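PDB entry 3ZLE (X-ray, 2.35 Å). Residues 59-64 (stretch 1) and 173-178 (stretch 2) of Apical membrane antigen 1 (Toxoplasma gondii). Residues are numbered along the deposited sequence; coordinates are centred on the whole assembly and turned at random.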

ATOM      1  N   MET A  59     -14.564  -2.737   8.722  1.00 37.01           N
ATOM      2  CA  MET A  59     -15.878  -3.376   8.594  1.00 30.03           C
ATOM      3  C   MET A  59     -16.983  -2.573   9.264  1.00 35.83           C
ATOM      4  O   MET A  59     -16.712  -1.638  10.006  1.00 36.78           O
ATOM      5  CB  MET A  59     -15.807  -4.777   9.170  1.00 30.53           C
ATOM      6  CG  MET A  59     -14.773  -5.619   8.456  1.00 32.33           C
ATOM      7  SD  MET A  59     -15.148  -7.369   8.533  1.00 41.87           S
ATOM      8  CE  MET A  59     -15.136  -7.601  10.290  1.00 36.40           C
ATOM      9  N   HIS A  60     -18.234  -2.929   8.991  1.00 33.79           N
ATOM     10  CA  HIS A  60     -19.339  -2.162   9.515  1.00 31.73           C
ATOM     11  C   HIS A  60     -20.482  -3.024   9.985  1.00 33.81           C
ATOM     12  O   HIS A  60     -21.663  -2.684   9.769  1.00 29.45           O
ATOM     13  CB  HIS A  60     -19.831  -1.138   8.493  1.00 36.12           C
ATOM     14  CG  HIS A  60     -18.800  -0.127   8.103  1.00 38.72           C
ATOM     15  ND1 HIS A  60     -18.587   1.033   8.814  1.00 44.41           N
ATOM     16  CD2 HIS A  60     -17.970  -0.072   7.039  1.00 37.55           C
ATOM     17  CE1 HIS A  60     -17.669   1.763   8.206  1.00 30.05           C
ATOM     18  NE2 HIS A  60     -17.275   1.111   7.129  1.00 44.95           N
ATOM     19  N   GLN A  61     -20.156  -4.058  10.745  1.00 30.14           N
ATOM     20  CA  GLN A  61     -21.176  -4.906  11.343  1.00 30.24           C
ATOM     21  C   GLN A  61     -21.777  -4.154  12.523  1.00 38.07           C
ATOM     22  O   GLN A  61     -21.197  -3.174  13.005  1.00 39.28           O
ATOM     23  CB  GLN A  61     -20.549  -6.240  11.787  1.00 30.95           C
ATOM     24  CG  GLN A  61     -19.800  -6.923  10.661  1.00 28.37           C
ATOM     25  CD  GLN A  61     -19.134  -8.221  11.070  1.00 32.86           C
ATOM     26  OE1 GLN A  61     -18.439  -8.300  12.097  1.00 32.28           O
ATOM     27  NE2 GLN A  61     -19.284  -9.231  10.233  1.00 26.90           N
ATOM     28  N   PRO A  62     -22.999  -4.528  12.910  1.00 42.07           N
ATOM     29  CA  PRO A  62     -23.643  -3.882  14.047  1.00 43.28           C
ATOM     30  C   PRO A  62     -22.791  -4.000  15.309  1.00 48.64           C
ATOM     31  O   PRO A  62     -22.042  -4.971  15.463  1.00 56.48           O
ATOM     32  CB  PRO A  62     -24.939  -4.665  14.201  1.00 41.05           C
ATOM     33  CG  PRO A  62     -25.198  -5.222  12.832  1.00 47.07           C
ATOM     34  CD  PRO A  62     -23.855  -5.549  12.282  1.00 35.76           C
ATOM     35  N   ALA A  63     -22.948  -3.031  16.208  1.00 47.18           N
ATOM     36  CA  ALA A  63     -22.111  -2.869  17.403  1.00 40.23           C
ATOM     37  C   ALA A  63     -21.828  -4.138  18.199  1.00 45.06           C
ATOM     38  O   ALA A  63     -20.732  -4.298  18.743  1.00 44.06           O
ATOM     39  CB  ALA A  63     -22.701  -1.804  18.326  1.00 36.82           C
ATOM     40  N   GLU A  64     -22.823  -5.000  18.357  1.00 35.91           N
ATOM     41  CA  GLU A  64     -22.584  -6.213  19.134  1.00 42.30           C
ATOM     42  C   GLU A  64     -21.572  -7.152  18.486  1.00 36.99           C
ATOM     43  O   GLU A  64     -20.994  -7.982  19.161  1.00 43.87           O
ATOM     44  CB  GLU A  64     -23.868  -6.958  19.458  1.00 39.68           C
ATOM     45  CG  GLU A  64     -25.113  -6.123  19.349  1.00 51.02           C
ATOM     46  CD  GLU A  64     -25.729  -6.220  17.973  1.00 58.42           C
ATOM     47  OE1 GLU A  64     -26.176  -7.328  17.602  1.00 52.64           O
ATOM     48  OE2 GLU A  64     -25.754  -5.191  17.265  1.00 59.54           O
ATOM     49  N   CYS A 173     -25.140  -4.235   0.860  1.00 31.86           N
ATOM     50  CA  CYS A 173     -24.563  -4.439   2.221  1.00 33.61           C
ATOM     51  C   CYS A 173     -25.079  -3.430   3.225  1.00 31.39           C
ATOM     52  O   CYS A 173     -25.369  -2.283   2.874  1.00 29.38           O
ATOM     53  CB  CYS A 173     -23.033  -4.347   2.204  1.00 28.80           C
ATOM     54  SG  CYS A 173     -22.448  -2.754   1.580  1.00 27.90           S
ATOM     55  N   SER A 174     -25.006  -3.814   4.494  1.00 32.32           N
ATOM     56  CA  SER A 174     -25.498  -2.983   5.594  1.00 37.69           C
ATOM     57  C   SER A 174     -24.334  -2.240   6.234  1.00 42.48           C
ATOM     58  O   SER A 174     -23.223  -2.779   6.349  1.00 34.73           O
ATOM     59  CB  SER A 174     -26.130  -3.878   6.648  1.00 34.93           C
ATOM     60  OG  SER A 174     -25.199  -4.873   7.029  1.00 38.79           O
ATOM     61  N   VAL A 175     -24.593  -1.002   6.640  1.00 38.95           N
ATOM     62  CA  VAL A 175     -23.731  -0.291   7.568  1.00 34.61           C
ATOM     63  C   VAL A 175     -24.369  -0.312   8.942  1.00 35.31           C
ATOM     64  O   VAL A 175     -25.491   0.130   9.105  1.00 40.01           O
ATOM     65  CB  VAL A 175     -23.578   1.183   7.152  1.00 40.41           C
ATOM     66  CG1 VAL A 175     -22.722   1.938   8.178  1.00 24.39           C
ATOM     67  CG2 VAL A 175     -22.994   1.276   5.735  1.00 32.26           C
ATOM     68  N   ASN A 176     -23.667  -0.839   9.933  1.00 45.03           N
ATOM     69  CA  ASN A 176     -24.205  -0.862  11.286  1.00 40.83           C
ATOM     70  C   ASN A 176     -25.682  -1.265  11.304  1.00 43.05           C
ATOM     71  O   ASN A 176     -26.501  -0.628  11.981  1.00 46.92           O
ATOM     72  CB  ASN A 176     -24.030   0.516  11.942  1.00 43.38           C
ATOM     73  CG  ASN A 176     -24.048   0.446  13.459  1.00 44.46           C
ATOM     74  OD1 ASN A 176     -24.648  -0.452  14.046  1.00 47.22           O
ATOM     75  ND2 ASN A 176     -23.371   1.375  14.093  1.00 48.91           N
ATOM     76  N   GLY A 177     -26.030  -2.271  10.500  1.00 41.20           N
ATOM     77  CA  GLY A 177     -27.336  -2.934  10.592  1.00 32.50           C
ATOM     78  C   GLY A 177     -28.456  -2.291   9.779  1.00 40.56           C
ATOM     79  O   GLY A 177     -29.599  -2.743   9.824  1.00 41.52           O
ATOM     80  N   THR A 178     -28.096  -1.331   8.933  1.00 37.60           N
ATOM     81  CA  THR A 178     -29.059  -0.604   8.108  1.00 42.88           C
ATOM     82  C   THR A 178     -28.553  -0.614   6.654  1.00 41.32           C
ATOM     83  O   THR A 178     -27.406  -0.292   6.418  1.00 31.32           O
ATOM     84  CB  THR A 178     -29.108   0.865   8.567  1.00 42.79           C
ATOM     85  OG1 THR A 178     -29.728   0.944   9.842  1.00 51.94           O
ATOM     86  CG2 THR A 178     -29.825   1.732   7.569  1.00 39.07           C
TER

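This is a small contact between an irregular segment and a tight beta turn, held by one backbone hydrogen bond and otherwise by van der Waals packing. The two stretches belong to the same chain, and the residues that touch are at least 113 positions apart in sequence. Together they bury 240 Å² of surface, counted over both sides.

The turn runs from Val-175 to Thr-178 and is of type I'. Its backbone closes on itself through two hydrogen bonds. Val-175 N donates to Thr-178 O at 2.9 Å, and Thr-178 N donates to Val-175 O at 3.0 Å. Asn-176 and Gly-177 occupy the two corner positions, both with positive phi (43° and 87°). This pairing is a familiar one. Asparagine tolerates the left-handed region better than most residues, and positive phi by itself favours glycine.

The hydrogen bond between the stretches uses an amide that the turn's own pairing leaves free. Asn-176 N donates to His-60 O at 2.7 Å, with an N-H...O angle of 148°. The bond is short and moderately bent. The same carbonyl oxygen lies close to the first residue of the turn, with His-60 O 3.7 Å from Val-175 C. The backbones are therefore close here. The CA atoms of His-60 and Val-175 are 5.2 Å apart, and those of Pro-62 and Asn-176 only 4.1 Å.

His-60 has the largest area covered by the other stretch. Its CA-to-CB bond points toward the turn, and His-60 CB packs 4.2 Å from Val-175 CG1. That methyl group sits obliquely to the imidazole ring. The ring is held by another partner, since NE2 is hydrogen-bonded elsewhere in the structure. Its part in this contact is packing alone.

Gln-61 points the other way. Its CA-to-CB bond is directed away from the turn, and both polar atoms of its amide group are hydrogen-bonded elsewhere in the structure. Its nearest approach is through the backbone, with Gln-61 O 4.2 Å from Asn-176 CA.

Pro-62 packs against both corner residues. Pro-62 CG lies 3.9 Å from Gly-177 CA, a normal van der Waals distance. There is little room to spare beside the glycine. A beta carbon in ideal position on Gly-177 would fall 3.5 Å from Pro-62 CG, which is tight. The absence of a side chain thus suits both the turn's backbone and its neighbour.

The side chain of Asn-176 starts away from stretch 1, but its end comes nearer. With chi1 at -158° (t), Asn-176 OD1 reaches 3.6 Å from Pro-62 CA. Asn-176 OD1 also lies 3.8 Å from Ala-63 N, too long for a hydrogen bond. The OD1 end of the side chain therefore adds packing to the contact without a polar link.

The contact fades at its margins. Met-59, Glu-64, Cys-173 and Thr-178 have no surface covered by the opposite stretch. No salt bridge joins the two segments.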